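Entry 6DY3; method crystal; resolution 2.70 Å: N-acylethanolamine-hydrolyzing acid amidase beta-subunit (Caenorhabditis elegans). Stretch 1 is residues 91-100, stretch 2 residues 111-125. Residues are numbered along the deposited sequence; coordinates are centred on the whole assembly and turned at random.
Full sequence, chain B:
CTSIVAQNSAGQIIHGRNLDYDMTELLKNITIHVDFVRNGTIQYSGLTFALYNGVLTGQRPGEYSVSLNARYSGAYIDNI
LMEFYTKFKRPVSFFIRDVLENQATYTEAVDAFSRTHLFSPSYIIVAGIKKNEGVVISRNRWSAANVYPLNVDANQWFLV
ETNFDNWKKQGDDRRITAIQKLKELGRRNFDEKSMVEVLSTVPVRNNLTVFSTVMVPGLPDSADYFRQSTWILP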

# COMPACT_ATOMS: atom_id res chain seq x y z
N PRO B 91 13.28 1.77 -3.80
CA PRO B 91 12.13 0.85 -3.77
C PRO B 91 11.04 1.32 -2.82
O PRO B 91 11.28 1.58 -1.64
N VAL B 92 9.82 1.43 -3.36
CA VAL B 92 8.75 2.14 -2.66
C VAL B 92 8.25 1.34 -1.47
O VAL B 92 8.14 1.87 -0.35
N SER B 93 7.92 0.06 -1.67
CA SER B 93 7.30 -0.70 -0.59
C SER B 93 8.23 -0.85 0.61
O SER B 93 7.77 -0.90 1.75
N PHE B 94 9.54 -0.92 0.37
CA PHE B 94 10.49 -1.06 1.47
C PHE B 94 10.79 0.27 2.13
O PHE B 94 11.12 0.31 3.32
N PHE B 95 10.67 1.37 1.39
CA PHE B 95 10.77 2.68 2.02
C PHE B 95 9.64 2.87 3.01
O PHE B 95 9.86 3.34 4.13
N ILE B 96 8.42 2.50 2.62
CA ILE B 96 7.26 2.61 3.52
C ILE B 96 7.49 1.77 4.77
O ILE B 96 7.26 2.22 5.90
N ARG B 97 7.91 0.51 4.58
CA ARG B 97 8.12 -0.36 5.73
C ARG B 97 9.20 0.20 6.64
O ARG B 97 9.09 0.11 7.87
N ASP B 98 10.25 0.77 6.06
CA ASP B 98 11.32 1.36 6.86
C ASP B 98 10.81 2.52 7.70
O ASP B 98 11.26 2.73 8.83
N VAL B 99 9.88 3.31 7.15
CA VAL B 99 9.30 4.40 7.91
C VAL B 99 8.47 3.86 9.07
O VAL B 99 8.53 4.37 10.19
N LEU B 100 7.67 2.81 8.81
CA LEU B 100 6.88 2.21 9.88
C LEU B 100 7.75 1.66 10.99
O LEU B 100 7.32 1.60 12.15
N ASP B 111 7.19 13.78 7.81
CA ASP B 111 8.41 14.42 7.33
C ASP B 111 9.26 13.45 6.52
O ASP B 111 9.83 13.83 5.49
N ALA B 112 9.33 12.19 6.95
CA ALA B 112 10.11 11.20 6.21
C ALA B 112 9.56 11.02 4.80
O ALA B 112 10.33 10.91 3.84
N PHE B 113 8.23 10.99 4.66
CA PHE B 113 7.59 10.86 3.36
C PHE B 113 7.70 12.13 2.52
O PHE B 113 7.43 12.07 1.31
N SER B 114 8.05 13.26 3.12
CA SER B 114 8.11 14.54 2.42
C SER B 114 9.52 14.95 2.01
O SER B 114 9.69 16.02 1.42
N ARG B 115 10.54 14.14 2.30
CA ARG B 115 11.90 14.53 1.98
C ARG B 115 12.08 14.71 0.48
O ARG B 115 11.55 13.94 -0.32
N THR B 116 12.85 15.73 0.10
CA THR B 116 13.14 16.00 -1.30
C THR B 116 14.20 15.01 -1.77
O THR B 116 15.39 15.19 -1.52
N HIS B 117 13.76 13.95 -2.43
CA HIS B 117 14.66 12.99 -3.04
C HIS B 117 13.88 12.21 -4.08
O HIS B 117 12.65 12.26 -4.11
N LEU B 118 14.60 11.50 -4.94
CA LEU B 118 13.95 10.70 -5.96
C LEU B 118 12.96 9.73 -5.33
O LEU B 118 13.32 8.94 -4.45
N PHE B 119 11.70 9.81 -5.76
CA PHE B 119 10.68 8.90 -5.28
C PHE B 119 9.64 8.73 -6.37
O PHE B 119 9.28 9.70 -7.05
N SER B 120 9.17 7.51 -6.53
CA SER B 120 8.22 7.22 -7.59
C SER B 120 6.96 8.05 -7.38
O SER B 120 6.47 8.16 -6.24
N PRO B 121 6.41 8.68 -8.43
CA PRO B 121 5.20 9.48 -8.25
C PRO B 121 4.08 8.64 -7.65
O PRO B 121 3.84 7.50 -8.06
N SER B 122 3.41 9.20 -6.65
CA SER B 122 2.43 8.45 -5.89
C SER B 122 1.73 9.42 -4.94
O SER B 122 2.11 10.59 -4.82
N TYR B 123 0.69 8.92 -4.28
CA TYR B 123 0.03 9.62 -3.20
C TYR B 123 0.22 8.81 -1.93
O TYR B 123 -0.18 7.64 -1.87
N ILE B 124 0.82 9.43 -0.91
CA ILE B 124 0.99 8.82 0.39
C ILE B 124 -0.01 9.47 1.34
O ILE B 124 0.04 10.68 1.57
N ILE B 125 -0.92 8.66 1.86
CA ILE B 125 -1.98 9.13 2.75
C ILE B 125 -1.64 8.67 4.16
O ILE B 125 -1.46 7.47 4.40

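Packing of helix 92-100 against stretch 111-125, a contact made almost wholly of apolar and aromatic side chains. V92, F95 and V99, spaced three to four residues apart and all t at chi1, point their CA-to-CB bonds toward stretch 2; I96 (m, m) starts sideways, but its end comes nearer. Aromatic contacts centre on F95, which has the largest covered area. F119 (t) turns its ring edge to one face of F95, with centroids 5.2 Å apart and F119 CE1 3.7 Å from F95 CD2. At the edge of the F95 ring lie F113 CD1, 3.8 Å from F95 CE2, and the backbone A112 O, 3.6 Å from F95 CZ. H117 (p) meets F95 obliquely, its ring plane inclined by 71°. Among the aliphatic contacts, the F113 ring (m) receives I96 CD1 at 3.5 Å from F113 CE1 and V99 CG1 at 3.5 Å from F113 CZ, while V99 CG2 lies 4.1 Å from A112 CB. V92 CG2 sits over one face of F119 and also reaches S120 CB at 3.7 Å. Polar groups add proximity rather than bonding: no hydrogen bond crosses between the stretches, and the poorly ordered R115 brings NH2 to 3.6 Å from F95 CZ. Within stretch 2, S122 OG (chi1 p) donates to S120 O at 3.0 Å.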

# COMPACT_ATOMS: atom_id res chain seq x y z
CB PRO B 91 12.76 -0.47 -3.32
CG PRO B 91 14.16 -0.39 -3.80
CD PRO B 91 14.56 1.05 -3.64
CB VAL B 92 7.61 2.46 -3.65
CG1 VAL B 92 6.38 2.96 -2.92
CG2 VAL B 92 8.08 3.48 -4.68
CB SER B 93 6.88 -2.08 -1.09
OG SER B 93 8.00 -2.91 -1.31
CB PHE B 94 11.76 -1.74 0.96
CG PHE B 94 11.49 -3.09 0.38
CD1 PHE B 94 11.31 -3.24 -0.98
CD2 PHE B 94 11.37 -4.21 1.20
CE1 PHE B 94 11.04 -4.48 -1.52
CE2 PHE B 94 11.10 -5.45 0.66
CZ PHE B 94 10.94 -5.59 -0.70
CB PHE B 95 10.76 3.77 0.95
CG PHE B 95 10.98 5.16 1.49
CD1 PHE B 95 12.24 5.71 1.50
CD2 PHE B 95 9.93 5.90 1.99
CE1 PHE B 95 12.46 6.97 1.99
CE2 PHE B 95 10.14 7.17 2.49
CZ PHE B 95 11.41 7.70 2.49
CB ILE B 96 5.97 2.20 2.80
CG1 ILE B 96 5.78 2.99 1.49
CG2 ILE B 96 4.76 2.37 3.72
CD1 ILE B 96 5.57 4.48 1.69
CB ARG B 97 8.49 -1.77 5.26
CG ARG B 97 8.79 -2.74 6.38
CD ARG B 97 9.14 -4.11 5.84
NE ARG B 97 9.73 -4.97 6.86
CZ ARG B 97 10.21 -6.19 6.62
NH1 ARG B 97 10.17 -6.69 5.39
NH2 ARG B 97 10.72 -6.91 7.61
CB ASP B 98 12.47 1.80 5.96
CG ASP B 98 13.63 2.38 6.73
OD1 ASP B 98 14.43 1.60 7.29
OD2 ASP B 98 13.75 3.63 6.77
CB VAL B 99 8.47 5.32 7.00
CG1 VAL B 99 7.70 6.36 7.81
CG2 VAL B 99 9.36 6.00 5.98
CB LEU B 100 5.99 1.09 9.31
CG LEU B 100 4.78 1.52 8.48
CD1 LEU B 100 4.15 0.31 7.80
CD2 LEU B 100 3.77 2.24 9.34
CB ASP B 111 9.20 14.99 8.50
CG ASP B 111 8.53 16.21 9.11
OD1 ASP B 111 7.84 16.94 8.37
OD2 ASP B 111 8.70 16.44 10.33
CB ALA B 112 10.10 9.87 6.96
CB PHE B 113 6.11 10.48 3.53
CG PHE B 113 5.88 9.10 4.10
CD1 PHE B 113 6.60 8.01 3.66
CD2 PHE B 113 4.93 8.90 5.09
CE1 PHE B 113 6.39 6.75 4.18
CE2 PHE B 113 4.71 7.64 5.62
CZ PHE B 113 5.44 6.57 5.16
CB SER B 114 7.52 15.64 3.30
OG SER B 114 6.21 15.31 3.71
CB ARG B 115 12.89 13.50 2.51
CG ARG B 115 13.13 13.57 4.01
CD ARG B 115 14.37 12.77 4.40
NE ARG B 115 14.21 11.34 4.15
CZ ARG B 115 13.98 10.42 5.09
NH1 ARG B 115 13.89 10.75 6.38
NH2 ARG B 115 13.85 9.14 4.74
CB THR B 116 13.62 17.43 -1.50
OG1 THR B 116 12.60 18.35 -1.08
CG2 THR B 116 13.93 17.69 -2.97
CB HIS B 117 15.28 12.06 -1.99
CG HIS B 117 14.29 11.46 -1.04
ND1 HIS B 117 13.10 10.90 -1.46
CD2 HIS B 117 14.31 11.34 0.31
CE1 HIS B 117 12.43 10.46 -0.41
NE2 HIS B 117 13.14 10.71 0.67
CB LEU B 118 14.98 9.93 -6.79
CG LEU B 118 15.69 10.70 -7.91
CD1 LEU B 118 16.72 9.81 -8.57
CD2 LEU B 118 14.71 11.22 -8.96
CB PHE B 119 10.04 9.40 -3.99
CG PHE B 119 9.33 8.34 -3.22
CD1 PHE B 119 10.04 7.52 -2.34
CD2 PHE B 119 7.97 8.13 -3.37
CE1 PHE B 119 9.40 6.53 -1.63
CE2 PHE B 119 7.31 7.14 -2.66
CZ PHE B 119 8.02 6.33 -1.79
CB SER B 120 7.88 5.73 -7.60
OG SER B 120 7.13 5.37 -8.74
CB PRO B 121 4.87 9.95 -9.67
CG PRO B 121 6.16 9.92 -10.38
CD PRO B 121 6.91 8.75 -9.81
CB SER B 122 3.08 7.30 -5.12
OG SER B 122 4.15 7.79 -4.32
CB TYR B 123 -1.46 9.81 -3.47
CG TYR B 123 -1.78 10.71 -4.64
CD1 TYR B 123 -1.56 12.08 -4.57
CD2 TYR B 123 -2.33 10.19 -5.81
CE1 TYR B 123 -1.87 12.90 -5.64
CE2 TYR B 123 -2.65 11.01 -6.87
CZ TYR B 123 -2.41 12.36 -6.78
OH TYR B 123 -2.72 13.18 -7.84
CB ILE B 124 2.43 8.98 0.91
CG1 ILE B 124 3.41 8.33 -0.07
CG2 ILE B 124 2.57 8.36 2.29
CD1 ILE B 124 4.87 8.55 0.25
CB ILE B 125 -3.36 8.60 2.32
CG1 ILE B 125 -3.76 9.18 0.95
CG2 ILE B 125 -4.42 8.93 3.36
CD1 ILE B 125 -3.23 8.41 -0.24